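Local coordinates for protein purine nucleoside phosphorylase (Thermus thermophilus, PDB 1ODK) that probably catalyses the phosphate-dependent cleavage of purine nucleosides into a free base and a pentose 1-phosphate, working as a hexamer of the phosphorylase superfamily, at residues 27-30 / 31-35; 219-222 / 223-226. One frame throughout, in Å; residues are numbered along the deposited sequence.

Interaction 1: residues 27-30 / 31-35; sequences EWIA and KTFLQ
Trp28 and Phe33 form an offset edge-to-face pair, with the edge of the Phe33 ring turned toward the six-membered ring of Trp28. The planes stand at 79° and the centroids are 5.6 Å apart; the nearest touch is Trp28 CH2 to Phe33 CE1, 3.6 Å. With CG anti to the backbone N (chi1 176°), the indole swings in beside its own carbonyl carbon, and one face receives Thr32 OG1, which lies above the rim and 3.2 Å from Trp28 NE1 at an angle too poor for a hydrogen bond. The hydroxyl instead donates to Trp28 O at 2.7 Å. Thr32 N reaches the same oxygen from the opposite face of the carbonyl plane, so two donors of one residue grip it. All this belongs to the last turns of helix 23-33, which packs against helix 214-233 and strand 56-61; the helical backbone angles end at Phe33, although Leu34 N still bonds to Ala30 O at 3.0 Å. One turn earlier, Lys31 lays its CD 3.9 Å from Glu27 CG, and its chain bends at chi4 to bring NZ to Glu27 OE2 in a long salt bridge of 4.0 Å.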
loop_
_atom_site.group_PDB
_atom_site.type_symbol
_atom_site.label_atom_id
_atom_site.label_comp_id
_atom_site.label_asym_id
_atom_site.label_seq_id
_atom_site.Cartn_x
_atom_site.Cartn_y
_atom_site.Cartn_z
ATOM N N GLU B 27 -25.824 17.889 25.457
ATOM C CA GLU B 27 -26.600 18.740 26.356
ATOM C C GLU B 27 -27.948 18.101 26.678
ATOM O O GLU B 27 -28.365 18.060 27.836
ATOM C CB GLU B 27 -26.822 20.112 25.719
ATOM C CG GLU B 27 -27.693 21.045 26.543
ATOM C CD GLU B 27 -27.871 22.394 25.881
ATOM O OE1 GLU B 27 -28.353 22.437 24.728
ATOM O OE2 GLU B 27 -27.526 23.413 26.514
ATOM N N TRP B 28 -28.623 17.602 25.646
ATOM C CA TRP B 28 -29.922 16.963 25.820
ATOM C C TRP B 28 -29.828 15.748 26.742
ATOM O O TRP B 28 -30.689 15.536 27.600
ATOM C CB TRP B 28 -30.482 16.526 24.466
ATOM C CG TRP B 28 -31.763 15.779 24.583
ATOM C CD1 TRP B 28 -33.006 16.304 24.778
ATOM C CD2 TRP B 28 -31.925 14.355 24.559
ATOM N NE1 TRP B 28 -33.936 15.292 24.877
ATOM C CE2 TRP B 28 -33.297 14.087 24.746
ATOM C CE3 TRP B 28 -31.040 13.279 24.398
ATOM C CZ2 TRP B 28 -33.810 12.785 24.777
ATOM C CZ3 TRP B 28 -31.550 11.984 24.428
ATOM C CH2 TRP B 28 -32.923 11.750 24.616
ATOM N N ILE B 29 -28.780 14.950 26.560
ATOM C CA ILE B 29 -28.581 13.760 27.379
ATOM C C ILE B 29 -28.373 14.137 28.844
ATOM O O ILE B 29 -28.999 13.571 29.738
ATOM C CB ILE B 29 -27.342 12.952 26.917
ATOM C CG1 ILE B 29 -27.571 12.380 25.517
ATOM C CG2 ILE B 29 -27.053 11.830 27.903
ATOM C CD1 ILE B 29 -26.321 11.744 24.930
ATOM N N ALA B 30 -27.482 15.089 29.082
ATOM C CA ALA B 30 -27.184 15.520 30.438
ATOM C C ALA B 30 -28.422 16.038 31.165
ATOM O O ALA B 30 -28.717 15.619 32.281
ATOM C CB ALA B 30 -26.101 16.592 30.414
ATOM N N LYS B 31 -29.147 16.946 30.522
ATOM C CA LYS B 31 -30.340 17.533 31.118
ATOM C C LYS B 31 -31.509 16.564 31.261
ATOM O O LYS B 31 -32.275 16.646 32.223
ATOM C CB LYS B 31 -30.777 18.753 30.300
ATOM C CG LYS B 31 -29.847 19.948 30.462
ATOM C CD LYS B 31 -30.194 21.086 29.517
ATOM C CE LYS B 31 -29.541 22.387 29.974
ATOM N NZ LYS B 31 -28.084 22.216 30.242
ATOM N N THR B 32 -31.637 15.640 30.314
ATOM C CA THR B 32 -32.728 14.672 30.321
ATOM C C THR B 32 -32.540 13.472 31.256
ATOM O O THR B 32 -33.490 13.044 31.915
ATOM C CB THR B 32 -32.988 14.131 28.893
ATOM O OG1 THR B 32 -33.348 15.214 28.030
ATOM C CG2 THR B 32 -34.109 13.108 28.898
ATOM N N PHE B 33 -31.324 12.943 31.324
ATOM C CA PHE B 33 -31.062 11.761 32.141
ATOM C C PHE B 33 -30.279 11.928 33.439
ATOM O O PHE B 33 -30.381 11.086 34.333
ATOM C CB PHE B 33 -30.333 10.701 31.304
ATOM C CG PHE B 33 -31.122 10.192 30.134
ATOM C CD1 PHE B 33 -31.169 10.909 28.941
ATOM C CD2 PHE B 33 -31.813 8.986 30.221
ATOM C CE1 PHE B 33 -31.889 10.430 27.850
ATOM C CE2 PHE B 33 -32.541 8.497 29.134
ATOM C CZ PHE B 33 -32.577 9.221 27.946
ATOM N N LEU B 34 -29.496 12.991 33.553
ATOM C CA LEU B 34 -28.672 13.165 34.740
ATOM C C LEU B 34 -29.204 14.096 35.817
ATOM O O LEU B 34 -29.917 15.054 35.536
ATOM C CB LEU B 34 -27.276 13.647 34.332
ATOM C CG LEU B 34 -26.542 12.833 33.259
ATOM C CD1 LEU B 34 -25.180 13.451 33.014
ATOM C CD2 LEU B 34 -26.397 11.389 33.702
ATOM N N GLN B 35 -28.835 13.791 37.057
ATOM C CA GLN B 35 -29.206 14.606 38.206
ATOM C C GLN B 35 -27.999 15.505 38.467
ATOM O O GLN B 35 -26.853 15.072 38.316
ATOM C CB GLN B 35 -29.461 13.728 39.439
ATOM C CG GLN B 35 -30.560 12.690 39.263
ATOM C CD GLN B 35 -31.863 13.294 38.776
ATOM O OE1 GLN B 35 -32.396 14.220 39.385
ATOM N NE2 GLN B 35 -32.385 12.768 37.672
#

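Interaction 2: residues 219-222 / 223-226; sequences EGVR and RMVE
Glu219 spreads one carboxylate over two consecutive arginines, Arg222 and Arg223, and its OE1 accepts from both. Arg223 NE meets OE1 on the anti side at 2.8 Å; Arg222 NH2 comes to the syn side of OE1 at 3.1 Å, and both approach from the same face of the carboxylate. Arg222 also gives NE to the syn side of Glu219 OE2, a side-on grip in which two nitrogens of one guanidinium hold one oxygen each and which should restrict rotation of the carboxylate. The group gets there because the Glu219 chain bends at chi2 (60°), whereas the chain of Arg223 runs extended from CG to NE and passes its guanidinium over Glu219 CG, with the carboxylate plane almost perpendicular to it (89°). Replacing Glu219 by an alanine would probably take the shared anion from Arg223 NE and from Arg222 NE and NH2, setting the Arg223 guanidinium freer to turn, whereas Arg222 would keep Tyr146 and Glu226. These bonds make a salt-bridge network with i to i+3 and i to i+4 spacing along helix 214-233, in the C-terminal region of the phosphorylase-superfamily fold. It continues through Arg222 NH1, which bonds to Glu226 OE2 at 3.1 Å from above that carboxylate's plane; the two side chains lie alongside each other and point the same way. Tyr146 OH bonds to both Arg222 NH2 and Glu226 OE2, tying the network to another part of the chain. Another side of the helix is apolar: Val221 CG1 lies 4.1 Å from Met224 CE and 4.3 Å from Val225 CG2. Met224 packs further on Ile199 and Ala201 of strand 195-205, while Val225 rests on Ile29 and Phe33 of helix 23-33.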
loop_
_atom_site.group_PDB
_atom_site.type_symbol
_atom_site.label_atom_id
_atom_site.label_comp_id
_atom_site.label_asym_id
_atom_site.label_seq_id
_atom_site.Cartn_x
_atom_site.Cartn_y
_atom_site.Cartn_z
ATOM N N GLU B 219 -36.377 9.421 18.675
ATOM C CA GLU B 219 -36.766 8.268 19.483
ATOM C C GLU B 219 -35.637 7.232 19.464
ATOM O O GLU B 219 -35.354 6.586 20.477
ATOM C CB GLU B 219 -38.066 7.653 18.957
ATOM C CG GLU B 219 -38.416 6.298 19.566
ATOM C CD GLU B 219 -38.604 6.338 21.073
ATOM O OE1 GLU B 219 -38.725 5.250 21.679
ATOM O OE2 GLU B 219 -38.639 7.443 21.658
ATOM N N GLY B 220 -34.994 7.083 18.309
ATOM C CA GLY B 220 -33.893 6.142 18.198
ATOM C C GLY B 220 -32.767 6.589 19.110
ATOM O O GLY B 220 -32.129 5.782 19.783
ATOM N N VAL B 221 -32.525 7.893 19.131
ATOM C CA VAL B 221 -31.488 8.465 19.981
ATOM C C VAL B 221 -31.805 8.231 21.461
ATOM O O VAL B 221 -30.922 7.894 22.255
ATOM C CB VAL B 221 -31.350 9.981 19.734
ATOM C CG1 VAL B 221 -30.468 10.612 20.812
ATOM C CG2 VAL B 221 -30.762 10.224 18.340
ATOM N N ARG B 222 -33.065 8.413 21.837
ATOM C CA ARG B 222 -33.454 8.212 23.231
ATOM C C ARG B 222 -33.220 6.763 23.654
ATOM O O ARG B 222 -32.698 6.502 24.739
ATOM C CB ARG B 222 -34.930 8.565 23.441
ATOM C CG ARG B 222 -35.362 8.543 24.910
ATOM C CD ARG B 222 -36.879 8.496 25.039
ATOM N NE ARG B 222 -37.428 7.235 24.543
ATOM C CZ ARG B 222 -37.245 6.053 25.129
ATOM N NH1 ARG B 222 -36.531 5.960 26.241
ATOM N NH2 ARG B 222 -37.771 4.959 24.595
ATOM N N ARG B 223 -33.608 5.827 22.793
ATOM C CA ARG B 223 -33.449 4.403 23.082
ATOM C C ARG B 223 -31.980 4.029 23.238
ATOM O O ARG B 223 -31.598 3.296 24.152
ATOM C CB ARG B 223 -34.060 3.570 21.956
ATOM C CG ARG B 223 -35.552 3.778 21.755
ATOM C CD ARG B 223 -36.033 3.056 20.504
ATOM N NE ARG B 223 -37.486 3.109 20.372
ATOM C CZ ARG B 223 -38.167 2.521 19.396
ATOM N NH1 ARG B 223 -37.526 1.832 18.461
ATOM N NH2 ARG B 223 -39.490 2.616 19.359
ATOM N N MET B 224 -31.161 4.536 22.325
ATOM C CA MET B 224 -29.732 4.265 22.344
ATOM C C MET B 224 -29.057 4.769 23.629
ATOM O O MET B 224 -28.222 4.075 24.216
ATOM C CB MET B 224 -29.104 4.896 21.096
ATOM C CG MET B 224 -27.696 5.398 21.247
ATOM S SD MET B 224 -27.165 6.082 19.678
ATOM C CE MET B 224 -27.722 7.772 19.794
ATOM N N VAL B 225 -29.421 5.972 24.067
ATOM C CA VAL B 225 -28.845 6.551 25.280
ATOM C C VAL B 225 -29.260 5.769 26.528
ATOM O O VAL B 225 -28.445 5.528 27.421
ATOM C CB VAL B 225 -29.267 8.033 25.437
ATOM C CG1 VAL B 225 -28.783 8.586 26.778
ATOM C CG2 VAL B 225 -28.681 8.856 24.287
ATOM N N GLU B 226 -30.529 5.375 26.589
ATOM C CA GLU B 226 -31.026 4.605 27.724
ATOM C C GLU B 226 -30.249 3.289 27.815
ATOM O O GLU B 226 -29.855 2.859 28.902
ATOM C CB GLU B 226 -32.518 4.311 27.556
ATOM C CG GLU B 226 -33.127 3.537 28.717
ATOM C CD GLU B 226 -34.602 3.237 28.515
ATOM O OE1 GLU B 226 -35.233 2.713 29.459
ATOM O OE2 GLU B 226 -35.129 3.518 27.418
#

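Overall arrangement
Interaction 1 comes first along the chain, at the C-terminal end of helix 23-33, and interaction 2 lies near the chain's C-terminus, within helix 214-233. Their centres are about 12 Å apart on the same side of the chain's centre, and the two helices touch directly: Phe33 CE1 is 3.8 Å from Val225 CG1, and Trp28 CH2 is 3.8 Å from Arg222 CA. An early and a late helix of one phosphorylase-superfamily chain are thus joined by apolar packing, while each also reaches the mixed sheet, at strands 48-53 and 56-61 for residues 27-35 and at strands 103-106 and 195-205 for residues 219-226. No other subunit of the hexamer touches either contact, which places both outside the subunit interfaces.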